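Local coordinates for protein Exo beta-1,2-glucooligosaccharide sophorohydrolase (non-reducing end) (Parabacteroides distasonis ATCC 8503, PDB 5Z06) that hydrolyses linear beta-1,2-glucan and beta-1,2-glucooligosaccharides of four or more units from the non-reducing end, releasing sophorose, at residues A[365-370]-A[393-398]; A[386-391]-A[450-455]; A[531-536]-A[597-602]; A[566-571]-A[584-589]. One frame throughout, in Å; residues are numbered along the deposited sequence.

Contact 1: residues A[365-370]-A[393-398]; sequences HGAVSH and VETSFL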
# COMPACT_ATOMS: atom_id res chain seq x y z
N HIS A 365 -24.53 -5.70 -14.61
CA HIS A 365 -25.82 -5.61 -13.94
C HIS A 365 -25.80 -4.50 -12.86
O HIS A 365 -26.16 -4.68 -11.67
CB HIS A 365 -26.24 -7.01 -13.45
CG HIS A 365 -26.64 -7.90 -14.58
ND1 HIS A 365 -27.90 -7.86 -15.13
CD2 HIS A 365 -25.91 -8.74 -15.35
CE1 HIS A 365 -27.96 -8.71 -16.14
NE2 HIS A 365 -26.76 -9.25 -16.30
N GLY A 366 -25.33 -3.34 -13.30
CA GLY A 366 -25.27 -2.16 -12.44
C GLY A 366 -24.15 -2.12 -11.43
O GLY A 366 -23.83 -1.04 -10.89
N ALA A 367 -23.52 -3.27 -11.17
CA ALA A 367 -22.37 -3.32 -10.29
C ALA A 367 -21.16 -2.87 -11.06
O ALA A 367 -21.16 -2.83 -12.29
CB ALA A 367 -22.16 -4.74 -9.75
N VAL A 368 -20.10 -2.56 -10.32
CA VAL A 368 -18.84 -2.21 -10.94
C VAL A 368 -17.87 -3.35 -10.74
O VAL A 368 -18.03 -4.20 -9.86
CB VAL A 368 -18.22 -0.89 -10.38
CG1 VAL A 368 -19.09 0.30 -10.72
CG2 VAL A 368 -17.98 -0.95 -8.87
N SER A 369 -16.84 -3.34 -11.57
CA SER A 369 -15.70 -4.21 -11.37
C SER A 369 -14.81 -3.69 -10.25
O SER A 369 -14.93 -2.54 -9.81
CB SER A 369 -14.87 -4.26 -12.65
OG SER A 369 -14.45 -2.97 -13.02
N HIS A 370 -13.91 -4.55 -9.82
CA HIS A 370 -12.94 -4.24 -8.81
C HIS A 370 -12.04 -3.12 -9.30
O HIS A 370 -11.77 -2.17 -8.58
CB HIS A 370 -12.09 -5.47 -8.54
CG HIS A 370 -11.23 -5.38 -7.33
ND1 HIS A 370 -10.82 -6.51 -6.66
CD2 HIS A 370 -10.69 -4.32 -6.68
CE1 HIS A 370 -10.06 -6.15 -5.64
NE2 HIS A 370 -9.97 -4.83 -5.62
N VAL A 393 -18.54 -7.23 -4.05
CA VAL A 393 -18.06 -6.83 -2.74
C VAL A 393 -17.46 -5.44 -2.88
O VAL A 393 -17.73 -4.57 -2.05
CB VAL A 393 -17.05 -7.82 -2.16
CG1 VAL A 393 -16.46 -7.27 -0.87
CG2 VAL A 393 -17.70 -9.19 -1.93
N GLU A 394 -16.68 -5.25 -3.94
CA GLU A 394 -16.04 -3.98 -4.25
C GLU A 394 -17.12 -2.94 -4.55
O GLU A 394 -17.05 -1.81 -4.06
CB GLU A 394 -15.08 -4.14 -5.44
CG GLU A 394 -13.92 -5.10 -5.18
CD GLU A 394 -12.96 -4.63 -4.11
OE1 GLU A 394 -12.90 -3.41 -3.88
OE2 GLU A 394 -12.28 -5.47 -3.49
N THR A 395 -18.12 -3.37 -5.30
CA THR A 395 -19.31 -2.56 -5.56
C THR A 395 -19.95 -2.14 -4.27
O THR A 395 -20.25 -0.97 -4.10
CB THR A 395 -20.34 -3.31 -6.44
OG1 THR A 395 -19.76 -3.52 -7.72
CG2 THR A 395 -21.62 -2.50 -6.64
N SER A 396 -20.14 -3.07 -3.35
CA SER A 396 -20.71 -2.70 -2.04
C SER A 396 -19.85 -1.70 -1.27
O SER A 396 -20.39 -0.79 -0.64
CB SER A 396 -20.96 -3.91 -1.17
OG SER A 396 -19.78 -4.47 -0.66
N PHE A 397 -18.52 -1.86 -1.33
CA PHE A 397 -17.63 -0.93 -0.65
C PHE A 397 -17.72 0.44 -1.31
O PHE A 397 -17.72 1.45 -0.63
CB PHE A 397 -16.18 -1.44 -0.66
CG PHE A 397 -15.96 -2.72 0.14
CD1 PHE A 397 -16.75 -3.05 1.25
CD2 PHE A 397 -14.92 -3.57 -0.20
CE1 PHE A 397 -16.51 -4.22 1.96
CE2 PHE A 397 -14.67 -4.74 0.51
CZ PHE A 397 -15.46 -5.07 1.60
N LEU A 398 -17.83 0.44 -2.64
CA LEU A 398 -17.95 1.66 -3.37
C LEU A 398 -19.20 2.39 -2.98
O LEU A 398 -19.17 3.59 -2.69
CB LEU A 398 -17.95 1.42 -4.87
CG LEU A 398 -18.21 2.71 -5.67
CD1 LEU A 398 -17.17 3.77 -5.34
CD2 LEU A 398 -18.24 2.42 -7.16

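Contact 2: residues A[386-391]-A[450-455]; sequences KDNGGD and PDQAWV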
# COMPACT_ATOMS: atom_id res chain seq x y z
N LYS A 386 -10.54 -14.04 -15.66
CA LYS A 386 -11.86 -14.39 -15.14
C LYS A 386 -12.53 -13.24 -14.40
O LYS A 386 -13.76 -13.12 -14.40
CB LYS A 386 -11.77 -15.60 -14.22
CG LYS A 386 -11.23 -16.84 -14.93
CD LYS A 386 -11.18 -18.04 -14.02
CE LYS A 386 -10.76 -19.25 -14.82
NZ LYS A 386 -10.54 -20.38 -13.90
N ASP A 387 -11.72 -12.36 -13.82
CA ASP A 387 -12.26 -11.29 -13.00
C ASP A 387 -12.33 -10.05 -13.82
O ASP A 387 -11.65 -9.05 -13.54
CB ASP A 387 -11.46 -11.08 -11.70
CG ASP A 387 -12.08 -10.01 -10.81
OD1 ASP A 387 -13.30 -9.75 -10.93
OD2 ASP A 387 -11.32 -9.40 -10.02
N ASN A 388 -13.20 -10.10 -14.81
CA ASN A 388 -13.26 -9.07 -15.83
C ASN A 388 -14.62 -8.41 -15.89
O ASN A 388 -14.96 -7.77 -16.88
CB ASN A 388 -12.89 -9.69 -17.17
CG ASN A 388 -13.98 -10.57 -17.74
OD1 ASN A 388 -14.76 -11.19 -16.99
ND2 ASN A 388 -14.09 -10.59 -19.07
N GLY A 389 -15.39 -8.55 -14.82
CA GLY A 389 -16.75 -8.05 -14.78
C GLY A 389 -17.06 -7.54 -13.40
O GLY A 389 -16.17 -6.99 -12.74
N GLY A 390 -18.30 -7.73 -12.95
CA GLY A 390 -18.68 -7.23 -11.64
C GLY A 390 -17.96 -7.90 -10.47
O GLY A 390 -17.70 -9.11 -10.47
N ASP A 391 -17.60 -7.08 -9.50
CA ASP A 391 -17.18 -7.52 -8.18
C ASP A 391 -18.13 -6.90 -7.19
O ASP A 391 -18.08 -5.68 -6.90
CB ASP A 391 -15.76 -7.09 -7.90
CG ASP A 391 -15.25 -7.62 -6.59
OD1 ASP A 391 -16.01 -7.62 -5.59
OD2 ASP A 391 -14.06 -8.02 -6.56
N PRO A 450 -19.02 -10.63 -17.81
CA PRO A 450 -19.86 -10.46 -19.00
C PRO A 450 -19.72 -11.59 -20.00
O PRO A 450 -20.67 -11.86 -20.72
CB PRO A 450 -19.36 -9.15 -19.61
CG PRO A 450 -17.94 -9.09 -19.20
CD PRO A 450 -17.97 -9.59 -17.77
N ASP A 451 -18.54 -12.22 -20.07
CA ASP A 451 -18.30 -13.27 -21.06
C ASP A 451 -18.13 -14.67 -20.47
O ASP A 451 -18.24 -15.65 -21.20
CB ASP A 451 -17.13 -12.91 -21.99
CG ASP A 451 -15.80 -12.72 -21.26
OD1 ASP A 451 -15.71 -12.82 -20.01
OD2 ASP A 451 -14.82 -12.45 -21.98
N GLN A 452 -17.82 -14.75 -19.17
CA GLN A 452 -17.60 -16.01 -18.48
C GLN A 452 -18.59 -16.22 -17.35
O GLN A 452 -18.43 -17.15 -16.57
CB GLN A 452 -16.17 -16.05 -17.94
CG GLN A 452 -15.11 -15.91 -19.02
CD GLN A 452 -13.81 -15.35 -18.48
OE1 GLN A 452 -13.02 -16.08 -17.87
NE2 GLN A 452 -13.58 -14.05 -18.70
N ALA A 453 -19.61 -15.37 -17.26
CA ALA A 453 -20.71 -15.57 -16.33
C ALA A 453 -20.18 -15.84 -14.92
O ALA A 453 -19.35 -15.06 -14.43
CB ALA A 453 -21.63 -16.69 -16.84
N TRP A 454 -20.58 -16.96 -14.30
CA TRP A 454 -20.31 -17.26 -12.90
C TRP A 454 -19.11 -18.18 -12.71
O TRP A 454 -19.04 -18.89 -11.73
CB TRP A 454 -21.55 -17.88 -12.25
CG TRP A 454 -22.76 -17.09 -12.54
CD1 TRP A 454 -23.71 -17.32 -13.50
CD2 TRP A 454 -23.14 -15.89 -11.89
NE1 TRP A 454 -24.67 -16.35 -13.47
CE2 TRP A 454 -24.35 -15.46 -12.48
CE3 TRP A 454 -22.58 -15.14 -10.85
CZ2 TRP A 454 -25.00 -14.31 -12.07
CZ3 TRP A 454 -23.24 -14.00 -10.43
CH2 TRP A 454 -24.43 -13.60 -11.04
N VAL A 455 -18.13 -18.10 -13.61
CA VAL A 455 -16.98 -18.97 -13.56
C VAL A 455 -16.24 -18.90 -12.22
O VAL A 455 -15.82 -19.95 -11.71
CB VAL A 455 -16.02 -18.74 -14.77
CG1 VAL A 455 -15.35 -17.37 -14.71
CG2 VAL A 455 -14.98 -19.85 -14.84

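Contact 3: residues A[531-536]-A[597-602]; sequences GGPLFF and YQAQEP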
# COMPACT_ATOMS: atom_id res chain seq x y z
N GLY A 531 -11.32 -14.24 14.53
CA GLY A 531 -11.82 -13.02 13.90
C GLY A 531 -11.36 -12.80 12.47
O GLY A 531 -11.96 -11.99 11.75
N GLY A 532 -10.30 -13.50 12.07
CA GLY A 532 -9.75 -13.35 10.76
C GLY A 532 -8.87 -12.11 10.71
O GLY A 532 -8.57 -11.50 11.75
N PRO A 533 -8.42 -11.74 9.50
CA PRO A 533 -7.70 -10.49 9.36
C PRO A 533 -8.53 -9.38 9.94
O PRO A 533 -9.76 -9.36 9.78
CB PRO A 533 -7.57 -10.32 7.85
CG PRO A 533 -7.79 -11.68 7.27
CD PRO A 533 -8.71 -12.38 8.21
N LEU A 534 -7.87 -8.47 10.63
CA LEU A 534 -8.59 -7.41 11.32
C LEU A 534 -9.33 -6.45 10.42
O LEU A 534 -10.23 -5.76 10.89
CB LEU A 534 -7.67 -6.64 12.26
CG LEU A 534 -8.32 -5.85 13.38
CD1 LEU A 534 -9.22 -6.72 14.24
CD2 LEU A 534 -7.23 -5.21 14.23
N PHE A 535 -9.01 -6.40 9.13
CA PHE A 535 -9.76 -5.52 8.22
C PHE A 535 -11.22 -5.93 8.07
O PHE A 535 -12.04 -5.13 7.62
CB PHE A 535 -9.08 -5.39 6.86
CG PHE A 535 -9.35 -6.52 5.92
CD1 PHE A 535 -10.46 -6.50 5.09
CD2 PHE A 535 -8.48 -7.60 5.82
CE1 PHE A 535 -10.72 -7.52 4.18
CE2 PHE A 535 -8.73 -8.64 4.93
CZ PHE A 535 -9.84 -8.59 4.10
N PHE A 536 -11.53 -7.16 8.46
CA PHE A 536 -12.91 -7.61 8.55
C PHE A 536 -13.80 -6.71 9.41
O PHE A 536 -14.98 -6.52 9.08
CB PHE A 536 -12.95 -9.05 9.07
CG PHE A 536 -12.51 -10.10 8.07
CD1 PHE A 536 -11.92 -9.78 6.85
CD2 PHE A 536 -12.69 -11.43 8.39
CE1 PHE A 536 -11.54 -10.78 5.97
CE2 PHE A 536 -12.32 -12.42 7.51
CZ PHE A 536 -11.75 -12.09 6.29
N TYR A 597 0.86 -11.47 -1.52
CA TYR A 597 -0.19 -11.02 -0.66
C TYR A 597 -0.29 -12.00 0.49
O TYR A 597 -0.05 -13.19 0.34
CB TYR A 597 -1.49 -10.97 -1.43
CG TYR A 597 -2.71 -10.65 -0.60
CD1 TYR A 597 -2.99 -9.33 -0.20
CD2 TYR A 597 -3.59 -11.66 -0.23
CE1 TYR A 597 -4.13 -9.03 0.53
CE2 TYR A 597 -4.73 -11.37 0.52
CZ TYR A 597 -5.01 -10.06 0.88
OH TYR A 597 -6.14 -9.78 1.61
N GLN A 598 -0.65 -11.48 1.65
CA GLN A 598 -0.90 -12.34 2.81
C GLN A 598 -2.07 -11.78 3.60
O GLN A 598 -2.19 -10.56 3.75
CB GLN A 598 0.34 -12.47 3.67
CG GLN A 598 1.04 -11.17 4.02
CD GLN A 598 2.21 -11.39 4.97
OE1 GLN A 598 2.91 -12.40 4.91
NE2 GLN A 598 2.44 -10.43 5.84
N ALA A 599 -2.92 -12.66 4.08
CA ALA A 599 -4.11 -12.26 4.83
C ALA A 599 -3.84 -12.59 6.29
O ALA A 599 -4.29 -13.60 6.78
CB ALA A 599 -5.35 -12.97 4.29
N GLN A 600 -3.06 -11.75 6.98
CA GLN A 600 -2.59 -12.10 8.31
C GLN A 600 -3.68 -12.02 9.33
O GLN A 600 -4.66 -11.27 9.18
CB GLN A 600 -1.40 -11.22 8.73
CG GLN A 600 -0.19 -11.31 7.83
CD GLN A 600 0.32 -12.73 7.65
OE1 GLN A 600 -0.35 -13.55 7.04
NE2 GLN A 600 1.51 -13.01 8.19
N GLU A 601 -3.50 -12.81 10.38
CA GLU A 601 -4.48 -12.91 11.47
C GLU A 601 -3.71 -13.08 12.76
O GLU A 601 -2.56 -13.50 12.71
CB GLU A 601 -5.40 -14.13 11.30
CG GLU A 601 -5.89 -14.42 9.90
CD GLU A 601 -6.61 -15.76 9.81
OE1 GLU A 601 -6.97 -16.32 10.87
OE2 GLU A 601 -6.83 -16.21 8.67
N PRO A 602 -4.37 -12.86 13.92
CA PRO A 602 -3.74 -13.19 15.20
C PRO A 602 -3.82 -14.71 15.44
O PRO A 602 -4.50 -15.19 16.36
CB PRO A 602 -4.56 -12.38 16.22
CG PRO A 602 -5.92 -12.28 15.62
CD PRO A 602 -5.72 -12.26 14.12
O HOH W 1 -8.36 -15.32 12.79

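Contact 4: residues A[566-571]-A[584-589]; sequences INQRYC and DCWGLT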
# COMPACT_ATOMS: atom_id res chain seq x y z
N ILE A 566 -8.81 -9.05 20.78
CA ILE A 566 -8.22 -10.36 20.62
C ILE A 566 -6.94 -10.23 19.84
O ILE A 566 -5.93 -10.82 20.18
CB ILE A 566 -9.19 -11.31 19.87
CG1 ILE A 566 -10.27 -11.87 20.83
CG2 ILE A 566 -8.47 -12.48 19.23
CD1 ILE A 566 -11.50 -12.42 20.15
N ASN A 567 -7.03 -9.48 18.75
CA ASN A 567 -5.90 -9.24 17.91
C ASN A 567 -4.78 -8.54 18.72
O ASN A 567 -3.63 -9.02 18.73
CB ASN A 567 -6.35 -8.45 16.66
CG ASN A 567 -5.30 -8.42 15.58
OD1 ASN A 567 -4.15 -8.04 15.85
ND2 ASN A 567 -5.68 -8.77 14.34
N GLN A 568 -5.11 -7.48 19.43
CA GLN A 568 -4.12 -6.82 20.26
C GLN A 568 -3.52 -7.79 21.26
O GLN A 568 -2.30 -7.77 21.50
CB GLN A 568 -4.67 -5.61 21.01
CG GLN A 568 -3.57 -4.82 21.70
CD GLN A 568 -4.08 -3.83 22.72
OE1 GLN A 568 -5.07 -4.07 23.37
NE2 GLN A 568 -3.36 -2.73 22.89
N ARG A 569 -4.35 -8.62 21.87
CA ARG A 569 -3.85 -9.51 22.94
C ARG A 569 -2.97 -10.61 22.43
O ARG A 569 -2.03 -11.01 23.12
CB ARG A 569 -4.97 -10.08 23.77
CG ARG A 569 -5.56 -8.98 24.63
CD ARG A 569 -6.90 -9.39 25.15
NE ARG A 569 -7.51 -8.28 25.87
CZ ARG A 569 -8.59 -8.41 26.63
NH1 ARG A 569 -9.15 -9.60 26.80
NH2 ARG A 569 -9.08 -7.34 27.24
N TYR A 570 -3.28 -11.09 21.24
CA TYR A 570 -2.40 -12.00 20.53
C TYR A 570 -1.04 -11.35 20.32
O TYR A 570 0.01 -11.99 20.44
CB TYR A 570 -3.00 -12.36 19.18
CG TYR A 570 -2.02 -13.05 18.29
CD1 TYR A 570 -1.14 -12.32 17.48
CD2 TYR A 570 -1.91 -14.46 18.28
CE1 TYR A 570 -0.22 -12.95 16.68
CE2 TYR A 570 -0.99 -15.10 17.46
CZ TYR A 570 -0.14 -14.35 16.65
OH TYR A 570 0.79 -14.98 15.85
N CYS A 571 -1.08 -10.08 19.92
CA CYS A 571 0.12 -9.37 19.54
C CYS A 571 0.95 -9.08 20.78
O CYS A 571 2.17 -9.21 20.75
CB CYS A 571 -0.21 -8.10 18.75
SG CYS A 571 -0.83 -8.47 17.11
N ASP A 584 1.41 -1.62 21.63
CA ASP A 584 1.43 -0.48 20.75
C ASP A 584 1.78 -0.91 19.32
O ASP A 584 2.06 -0.09 18.46
CB ASP A 584 2.37 0.58 21.33
CG ASP A 584 3.80 0.11 21.48
OD1 ASP A 584 4.08 -1.08 21.22
OD2 ASP A 584 4.65 0.94 21.84
N CYS A 585 1.76 -2.20 19.07
CA CYS A 585 2.09 -2.71 17.77
C CYS A 585 1.33 -3.98 17.56
O CYS A 585 1.77 -5.08 17.92
CB CYS A 585 3.59 -2.94 17.64
SG CYS A 585 4.01 -3.44 15.96
N TRP A 586 0.16 -3.82 16.95
CA TRP A 586 -0.82 -4.89 16.85
C TRP A 586 -1.77 -4.56 15.73
O TRP A 586 -1.79 -3.45 15.25
CB TRP A 586 -1.59 -4.98 18.16
CG TRP A 586 -2.43 -3.74 18.42
CD1 TRP A 586 -2.01 -2.56 18.98
CD2 TRP A 586 -3.80 -3.57 18.11
NE1 TRP A 586 -3.06 -1.66 19.04
CE2 TRP A 586 -4.17 -2.26 18.50
CE3 TRP A 586 -4.76 -4.39 17.54
CZ2 TRP A 586 -5.47 -1.76 18.36
CZ3 TRP A 586 -6.06 -3.90 17.38
CH2 TRP A 586 -6.39 -2.60 17.79
N GLY A 587 -2.62 -5.52 15.39
CA GLY A 587 -3.63 -5.34 14.35
C GLY A 587 -3.27 -6.11 13.11
O GLY A 587 -3.29 -5.57 12.02
N LEU A 588 -2.96 -7.38 13.28
CA LEU A 588 -2.65 -8.22 12.17
C LEU A 588 -3.78 -8.26 11.19
O LEU A 588 -4.94 -8.45 11.57
CB LEU A 588 -2.28 -9.63 12.64
CG LEU A 588 -0.90 -9.65 13.34
CD1 LEU A 588 -0.65 -10.95 14.09
CD2 LEU A 588 0.21 -9.43 12.35
N THR A 589 -3.44 -8.08 9.93
CA THR A 589 -4.43 -7.99 8.87
C THR A 589 -3.71 -8.19 7.52
O THR A 589 -2.49 -8.41 7.44
CB THR A 589 -5.22 -6.65 8.93
OG1 THR A 589 -6.20 -6.59 7.89
CG2 THR A 589 -4.32 -5.47 8.78

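Contact 1: residues A[365-370]-A[393-398]
Val-368 and Thr-395 bring the two backbones to a CA-CA distance of 5.4 Å, where residues 367-369 of the loop run extended past the first turns of helix 392-408. The polar link is a bond from Val-368 N to Thr-395 OG1, 2.8 Å long with an N-H...O angle of 145°. Thr-395 is turned with OG1 anti to its carbonyl carbon (chi1 -65°), which aims the hydroxyl at the loop; the same oxygen is hydrogen-bonded to Asp-391 O, so helix start and loop share one atom. Ala-367 CB and Val-368 CG2 flank this oxygen, at 3.4 and 3.3 Å from Thr-395 OG1, and Val-368 CG2 also reaches Leu-398 CD2 at 3.8 Å, one helical turn on. Farther along, the chain of Glu-394, bent at chi2, lies over one face of the His-370 imidazole. Its CG stands 3.6 Å from the ring centroid, a CH-pi contact, and the carboxylate continues over the ring with the two planes 11° apart. This is a stack and not an in-plane bond, since OE2 sits 3.1 Å above the ring plane, towards the rim. OE2 instead bonds a glycerol, probably from the crystallisation liquor. Helix 323-338 packs against both segments through Thr-323 and Ile-330, and helix 467-475 covers Ser-396 and Phe-397, in keeping with a helical barrel of the six-hairpin glycosidase clan.

Contact 2: residues A[386-391]-A[450-455]
Pro-450 meets Gly-389 just beyond the two-stranded antiparallel sheet of 390-391 and 447-448, where the chain turns into a type II' beta turn from Gln-452 to Val-455. Its CD lies 3.6 Å from Gly-389 CA. A beta carbon on that glycine would come 2.6 Å from Pro-450 CD, a clash, so the proline ring needs the bare backbone. Next, Asp-451 supplies the polar hub: its OD1 accepts from Asn-388 ND2 at 2.9 Å, across the contact, and from its own neighbour Gln-452 NE2 at 2.8 Å. The two donors reach OD1 from opposite faces of the carboxylate plane. That of Asn-388 stands 42° out of it, while the Gln-452 bond is the straighter, at 167°. Ser-449 OG holds the other end of the Asn-388 amide at OD1, fixing its rotation. Gln-452 NE2 also bonds Pro-385 O, and its OE1 rests 3.4 Å from Lys-386 CA. The turn itself closes with Val-455 N bonded to Gln-452 O, which swings the valine back over the first segment. Here the aliphatic part of the lysine chain provides the cover, with Val-455 CG1 placed 4.0 Å from Lys-386 CB.

Contact 3: residues A[531-536]-A[597-602]
Glu-601 OE1 and Gly-532 N are joined through one water, which donates to the carboxylate at 2.6 Å and accepts from the backbone N-H at 2.8 Å. This water bridge ties the loop 531-536 to the chain leaving strand 597-599, the second strand of a hairpin with 590-592. The extended Glu-601 chain runs beside the ring of Pro-533, pointing the same way, and its CG is 3.7 Å from Pro-533 N. An alanine at Glu-601 would probably leave the water without its carboxylate acceptor and open a gap alongside the proline ring. Gly-532 adopts a positive phi of 80°, and a beta carbon there would press on Phe-536 CE2. Pro-533 CD lies over one face of the Phe-536 ring, 3.6 Å above its plane, so the proline is packed both within its own segment and across the contact. Ala-599 adds the apolar flank, its CB 4.1 Å from Pro-533 CG. Gln-600 turns its side chain from the loop, its OE1 bonding a glycerol probably carried over from crystallisation, and Pro-602 O accepts from Asn-530 ND2. No direct hydrogen bond links the segments; the closest backbone approach is a CA-H...O contact, Pro-533 CA to Gln-600 O, at 3.1 Å and 130° at the hydrogen.

Contact 4: residues A[566-571]-A[584-589]
Trp-586 lies against Gln-568 and Cys-571 of helix 556-573, and can be followed from CB outward. CB touches Cys-571 CB at 3.5 Å. With CG between the backbone N and the carbonyl carbon (chi1 65°), the indole turns one face to Gln-568, whose CG stands 3.8 Å from the centroid of the five-membered ring in a CH-pi contact, 15° off the normal. CE3, on the benzene part, lies 3.6 Å from Gln-568 N, and Asn-567 OD1 lies off its edge, near the ring plane. NE1, at the polar tip, bonds Ala-626 O of helix 624-636, and the Gln-568 amide goes to Glu-583 O. Asn-567 grips the next residues by their backbone: OD1 accepts from Leu-588 N at 2.9 Å and weakly from Gly-587 N, while ND2 donates to Leu-588 O at 2.9 Å, on a lone pair in the carbonyl plane. A leucine in place of Asn-567 would probably leave Leu-588 N without this acceptor and let the loop shift from the helix. Leu-588 CD1 packs closely on Tyr-570 CE1, 3.3 Å away. An asparagine side chain meeting both N-H and C=O of one residue is a two-point side-chain-to-backbone clasp, here fastening a loop to a helix within the glycoamylase-like region.

Overall arrangement
Contacts 1, 3 and 4 are buried, whereas contact 2 lies at the surface. Contacts 1 and 2 adjoin: strand 390-391 runs straight into helix 392-408, and Val-368 O receives a probable hydrogen bond from Asp-391 N. Contacts 3 and 4 form a second pair, their centres about 10 Å apart, joined by probable bonds from Leu-534 N to Leu-588 O and from Phe-535 N to Thr-589 OG1. The pairs stay apart, with contacts 1 and 3 about 6 Å from each other at the nearest atoms. Chemistry follows place: contacts 1 and 4 fix a loop to a helix with polar side chains bonding backbone, contact 3 relies on proline packing and water, and contact 2 on a carboxylate shared by amides.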